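Local coordinates for protein probable acetyltransferase (Pseudomonas aeruginosa PAO1, PDB 2EUI) that is of unknown function but probably transfers an acyl group, such as acetyl, to an acceptor not yet identified, at residues A15-M27 / L81-Q93. Sequence-based numbering, arbitrary orientation.
Sequences APLFVKYREFYGM and LNDIYVAEEARRQ
Tyr85 lays its ring flat against the backbone of helix 15-24, one face over the CA of Tyr21, which stands 3.9 Å from the ring centroid and almost on its normal, a CH-pi contact. An aromatic ring suits this place because its pi face can receive the CA-H of Tyr21. Tyr21 and Tyr85 then run past each other in opposite directions: the edge of the Tyr21 ring is turned toward the face of Tyr85 in an offset edge-to-face pair, planes 63° apart. With CG anti to the backbone N (chi1 163°), Tyr21 reaches along the strand until its OH donates a weak hydrogen bond to Asp83 OD1, 2.6 Å away. The other carboxylate oxygen, Asp83 OD2, is hydrogen-bonded to Ser72 OG of the second subunit, so this buried acid links helix, strand and dimer partner. In this GNAT fold helix 15-24 crosses strand 81-86 nearly perpendicularly, at 102°, and Asp83 with Asn82 forms a classic beta bulge opposite Gln65. Leu17 CD1 abuts the Tyr85 ring edge at CE2 (3.9 Å) and also meets Ala87 CB, a small methyl that lets the branched leucine come near the strand end. Phe24 meets Tyr85 CE1 obliquely through CG at 4.0 Å, completing an aromatic cluster with Tyr21. Farther out, a water accepts from Arg92 NH2 at 2.7 Å and bonds weakly to Tyr25 OH.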
loop_
_atom_site.group_PDB
_atom_site.type_symbol
_atom_site.label_atom_id
_atom_site.label_comp_id
_atom_site.label_asym_id
_atom_site.label_seq_id
_atom_site.Cartn_x
_atom_site.Cartn_y
_atom_site.Cartn_z
ATOM N N ALA A 15 -0.350 5.656 -21.414
ATOM C CA ALA A 15 1.006 5.109 -21.416
ATOM C C ALA A 15 2.086 6.182 -21.604
ATOM O O ALA A 15 3.004 6.303 -20.794
ATOM C CB ALA A 15 1.129 4.063 -22.485
ATOM N N PRO A 16 1.989 6.982 -22.672
ATOM C CA PRO A 16 3.012 8.010 -22.864
ATOM C C PRO A 16 3.103 9.027 -21.725
ATOM O O PRO A 16 4.199 9.484 -21.369
ATOM C CB PRO A 16 2.626 8.633 -24.207
ATOM C CG PRO A 16 1.150 8.422 -24.263
ATOM C CD PRO A 16 0.992 7.021 -23.754
ATOM N N LEU A 17 1.962 9.382 -21.144
ATOM C CA LEU A 17 1.975 10.344 -20.046
ATOM C C LEU A 17 2.521 9.718 -18.766
ATOM O O LEU A 17 3.056 10.418 -17.911
ATOM C CB LEU A 17 0.577 10.896 -19.775
ATOM C CG LEU A 17 0.662 12.111 -18.847
ATOM C CD1 LEU A 17 1.505 13.191 -19.526
ATOM C CD2 LEU A 17 -0.731 12.632 -18.526
ATOM N N PHE A 18 2.375 8.401 -18.645
ATOM C CA PHE A 18 2.871 7.680 -17.479
ATOM C C PHE A 18 4.401 7.696 -17.483
ATOM O O PHE A 18 5.052 7.728 -16.429
ATOM C CB PHE A 18 2.374 6.239 -17.511
ATOM C CG PHE A 18 2.723 5.444 -16.291
ATOM C CD1 PHE A 18 2.252 5.819 -15.042
ATOM C CD2 PHE A 18 3.490 4.289 -16.397
ATOM C CE1 PHE A 18 2.536 5.050 -13.915
ATOM C CE2 PHE A 18 3.780 3.512 -15.268
ATOM C CZ PHE A 18 3.303 3.892 -14.027
ATOM N N VAL A 19 4.960 7.668 -18.685
ATOM C CA VAL A 19 6.397 7.690 -18.871
ATOM C C VAL A 19 6.953 9.046 -18.436
ATOM O O VAL A 19 7.894 9.118 -17.647
ATOM C CB VAL A 19 6.736 7.420 -20.355
ATOM C CG1 VAL A 19 8.225 7.674 -20.616
ATOM C CG2 VAL A 19 6.346 5.980 -20.713
ATOM N N LYS A 20 6.350 10.114 -18.956
ATOM C CA LYS A 20 6.745 11.486 -18.641
ATOM C C LYS A 20 6.894 11.642 -17.138
ATOM O O LYS A 20 7.871 12.218 -16.644
ATOM C CB LYS A 20 5.676 12.464 -19.127
ATOM C CG LYS A 20 5.389 12.424 -20.611
ATOM C CD LYS A 20 6.270 13.387 -21.358
ATOM C CE LYS A 20 5.930 13.361 -22.823
ATOM N NZ LYS A 20 4.454 13.299 -22.986
ATOM N N TYR A 21 5.891 11.136 -16.426
ATOM C CA TYR A 21 5.836 11.163 -14.962
ATOM C C TYR A 21 7.056 10.494 -14.316
ATOM O O TYR A 21 7.721 11.080 -13.461
ATOM C CB TYR A 21 4.558 10.460 -14.501
ATOM C CG TYR A 21 4.554 10.053 -13.048
ATOM C CD1 TYR A 21 4.492 11.007 -12.038
ATOM C CD2 TYR A 21 4.616 8.712 -12.683
ATOM C CE1 TYR A 21 4.490 10.638 -10.703
ATOM C CE2 TYR A 21 4.616 8.334 -11.356
ATOM C CZ TYR A 21 4.552 9.301 -10.366
ATOM O OH TYR A 21 4.539 8.935 -9.037
ATOM N N ARG A 22 7.334 9.261 -14.732
ATOM C CA ARG A 22 8.454 8.507 -14.203
ATOM C C ARG A 22 9.759 9.186 -14.576
ATOM O O ARG A 22 10.701 9.231 -13.786
ATOM C CB ARG A 22 8.433 7.073 -14.755
ATOM C CG ARG A 22 7.209 6.245 -14.341
ATOM C CD ARG A 22 7.254 4.826 -14.893
ATOM N NE ARG A 22 8.495 4.142 -14.534
ATOM C CZ ARG A 22 9.582 4.114 -15.301
ATOM N NH1 ARG A 22 9.573 4.729 -16.474
ATOM N NH2 ARG A 22 10.674 3.483 -14.901
ATOM N N GLU A 23 9.820 9.720 -15.788
ATOM C CA GLU A 23 11.034 10.387 -16.235
ATOM C C GLU A 23 11.238 11.663 -15.440
ATOM O O GLU A 23 12.354 11.968 -15.013
ATOM C CB GLU A 23 10.948 10.717 -17.722
ATOM C CG GLU A 23 10.821 9.513 -18.609
ATOM C CD GLU A 23 10.764 9.884 -20.072
ATOM O OE1 GLU A 23 9.865 10.672 -20.458
ATOM O OE2 GLU A 23 11.617 9.382 -20.841
ATOM N N PHE A 24 10.147 12.394 -15.238
ATOM C CA PHE A 24 10.192 13.655 -14.518
ATOM C C PHE A 24 10.715 13.499 -13.101
ATOM O O PHE A 24 11.217 14.451 -12.511
ATOM C CB PHE A 24 8.802 14.285 -14.480
ATOM C CG PHE A 24 8.760 15.610 -13.782
ATOM C CD1 PHE A 24 9.086 16.778 -14.459
ATOM C CD2 PHE A 24 8.421 15.687 -12.433
ATOM C CE1 PHE A 24 9.075 18.011 -13.801
ATOM C CE2 PHE A 24 8.410 16.910 -11.766
ATOM C CZ PHE A 24 8.737 18.077 -12.451
ATOM N N TYR A 25 10.595 12.296 -12.552
ATOM C CA TYR A 25 11.047 12.047 -11.190
ATOM C C TYR A 25 12.346 11.248 -11.069
ATOM O O TYR A 25 12.655 10.711 -10.004
ATOM C CB TYR A 25 9.926 11.377 -10.387
ATOM C CG TYR A 25 8.832 12.347 -10.014
ATOM C CD1 TYR A 25 9.066 13.371 -9.101
ATOM C CD2 TYR A 25 7.573 12.271 -10.608
ATOM C CE1 TYR A 25 8.072 14.299 -8.788
ATOM C CE2 TYR A 25 6.571 13.193 -10.302
ATOM C CZ TYR A 25 6.824 14.202 -9.392
ATOM O OH TYR A 25 5.829 15.100 -9.068
ATOM N N GLY A 26 13.096 11.163 -12.162
ATOM C CA GLY A 26 14.380 10.488 -12.112
ATOM C C GLY A 26 14.506 9.043 -12.530
ATOM O O GLY A 26 15.510 8.396 -12.223
HETATM N N MSE A 27 13.525 8.515 -13.238
HETATM C CA MSE A 27 13.644 7.132 -13.644
HETATM C C MSE A 27 13.985 6.998 -15.131
HETATM O O MSE A 27 13.879 7.965 -15.913
HETATM C CB MSE A 27 12.346 6.395 -13.318
HETATM C CG MSE A 27 11.787 6.660 -11.926
HETATM SE SE MSE A 27 12.997 6.338 -10.454
HETATM C CE MSE A 27 12.564 7.921 -9.499
ATOM N N LEU A 81 -2.053 6.681 -2.048
ATOM C CA LEU A 81 -1.962 7.595 -3.171
ATOM C C LEU A 81 -0.514 7.590 -3.623
ATOM O O LEU A 81 0.340 8.204 -2.992
ATOM C CB LEU A 81 -2.370 8.996 -2.726
ATOM C CG LEU A 81 -2.408 10.134 -3.745
ATOM C CD1 LEU A 81 -3.348 9.793 -4.908
ATOM C CD2 LEU A 81 -2.872 11.394 -3.027
ATOM N N ASN A 82 -0.228 6.890 -4.712
ATOM C CA ASN A 82 1.141 6.816 -5.204
ATOM C C ASN A 82 1.514 7.896 -6.209
ATOM O O ASN A 82 2.537 8.562 -6.039
ATOM C CB ASN A 82 1.409 5.449 -5.850
ATOM C CG ASN A 82 2.792 5.363 -6.486
ATOM O OD1 ASN A 82 3.066 4.476 -7.296
ATOM N ND2 ASN A 82 3.671 6.286 -6.113
ATOM N N ASP A 83 0.687 8.052 -7.248
ATOM C CA ASP A 83 0.956 9.012 -8.320
ATOM C C ASP A 83 -0.076 10.104 -8.554
ATOM O O ASP A 83 -1.285 9.906 -8.429
ATOM C CB ASP A 83 1.133 8.298 -9.666
ATOM C CG ASP A 83 1.765 6.935 -9.536
ATOM O OD1 ASP A 83 2.937 6.858 -9.100
ATOM O OD2 ASP A 83 1.081 5.937 -9.880
ATOM N N ILE A 84 0.440 11.260 -8.936
ATOM C CA ILE A 84 -0.356 12.424 -9.267
ATOM C C ILE A 84 0.568 13.141 -10.252
ATOM O O ILE A 84 1.769 13.234 -10.024
ATOM C CB ILE A 84 -0.691 13.286 -7.997
ATOM C CG1 ILE A 84 -1.424 14.557 -8.410
ATOM C CG2 ILE A 84 0.564 13.629 -7.216
ATOM C CD1 ILE A 84 -2.807 14.318 -8.956
ATOM N N TYR A 85 0.035 13.598 -11.374
ATOM C CA TYR A 85 0.891 14.262 -12.353
ATOM C C TYR A 85 0.165 15.002 -13.459
ATOM O O TYR A 85 -0.829 14.525 -14.012
ATOM C CB TYR A 85 1.831 13.241 -12.992
ATOM C CG TYR A 85 2.794 13.829 -13.998
ATOM C CD1 TYR A 85 3.945 14.499 -13.580
ATOM C CD2 TYR A 85 2.565 13.704 -15.368
ATOM C CE1 TYR A 85 4.846 15.025 -14.503
ATOM C CE2 TYR A 85 3.460 14.228 -16.297
ATOM C CZ TYR A 85 4.594 14.884 -15.859
ATOM O OH TYR A 85 5.477 15.414 -16.762
ATOM N N VAL A 86 0.690 16.173 -13.787
ATOM C CA VAL A 86 0.110 16.990 -14.843
ATOM C C VAL A 86 1.142 17.176 -15.948
ATOM O O VAL A 86 2.335 17.186 -15.686
ATOM C CB VAL A 86 -0.307 18.375 -14.309
ATOM C CG1 VAL A 86 -0.984 19.165 -15.412
ATOM C CG2 VAL A 86 -1.241 18.217 -13.113
ATOM N N ALA A 87 0.682 17.304 -17.185
ATOM C CA ALA A 87 1.591 17.508 -18.308
ATOM C C ALA A 87 1.994 18.993 -18.379
ATOM O O ALA A 87 1.241 19.873 -17.952
ATOM C CB ALA A 87 0.914 17.072 -19.606
ATOM N N GLU A 88 3.185 19.261 -18.910
ATOM C CA GLU A 88 3.699 20.628 -19.031
ATOM C C GLU A 88 2.674 21.627 -19.565
ATOM O O GLU A 88 2.416 22.663 -18.943
ATOM C CB GLU A 88 4.911 20.670 -19.964
ATOM C CG GLU A 88 6.116 19.896 -19.502
ATOM C CD GLU A 88 7.357 20.222 -20.324
ATOM O OE1 GLU A 88 7.316 20.073 -21.564
ATOM O OE2 GLU A 88 8.373 20.631 -19.727
ATOM N N GLU A 89 2.124 21.312 -20.736
ATOM C CA GLU A 89 1.142 22.157 -21.409
ATOM C C GLU A 89 -0.013 22.516 -20.498
ATOM O O GLU A 89 -0.558 23.616 -20.580
ATOM C CB GLU A 89 0.586 21.454 -22.652
ATOM C CG GLU A 89 1.643 21.033 -23.673
ATOM C CD GLU A 89 2.628 20.002 -23.121
ATOM O OE1 GLU A 89 2.179 18.906 -22.711
ATOM O OE2 GLU A 89 3.846 20.299 -23.102
ATOM N N ALA A 90 -0.393 21.576 -19.642
ATOM C CA ALA A 90 -1.490 21.784 -18.710
ATOM C C ALA A 90 -0.980 22.518 -17.477
ATOM O O ALA A 90 0.198 22.416 -17.121
ATOM C CB ALA A 90 -2.092 20.436 -18.312
ATOM N N ARG A 91 -1.864 23.266 -16.827
ATOM C CA ARG A 91 -1.483 23.990 -15.620
ATOM C C ARG A 91 -1.527 23.011 -14.464
ATOM O O ARG A 91 -2.585 22.466 -14.142
ATOM C CB ARG A 91 -2.447 25.148 -15.368
ATOM C CG ARG A 91 -3.566 25.171 -16.369
ATOM C CD ARG A 91 -4.412 26.401 -16.254
ATOM N NE ARG A 91 -5.523 26.299 -17.190
ATOM C CZ ARG A 91 -6.481 27.208 -17.322
ATOM N NH1 ARG A 91 -6.463 28.306 -16.568
ATOM N NH2 ARG A 91 -7.456 27.009 -18.208
ATOM N N ARG A 92 -0.362 22.787 -13.866
ATOM C CA ARG A 92 -0.202 21.870 -12.740
ATOM C C ARG A 92 -1.336 21.919 -11.715
ATOM O O ARG A 92 -2.163 21.003 -11.645
ATOM C CB ARG A 92 1.147 22.142 -12.049
ATOM C CG ARG A 92 1.413 21.321 -10.789
ATOM C CD ARG A 92 2.920 21.081 -10.589
ATOM N NE ARG A 92 3.217 20.381 -9.333
ATOM C CZ ARG A 92 4.315 19.657 -9.115
ATOM N NH1 ARG A 92 5.231 19.527 -10.071
ATOM N NH2 ARG A 92 4.502 19.055 -7.943
ATOM N N GLN A 93 -1.368 22.996 -10.932
ATOM C CA GLN A 93 -2.361 23.184 -9.874
ATOM C C GLN A 93 -3.826 22.981 -10.268
ATOM O O GLN A 93 -4.514 22.134 -9.689
ATOM C CB GLN A 93 -2.179 24.564 -9.238
ATOM C CG GLN A 93 -3.154 24.861 -8.107
ATOM C CD GLN A 93 -2.574 25.827 -7.085
ATOM O OE1 GLN A 93 -1.887 26.794 -7.443
ATOM N NE2 GLN A 93 -2.850 25.575 -5.806
HETATM O O HOH W 1 7.023 18.230 -8.403
#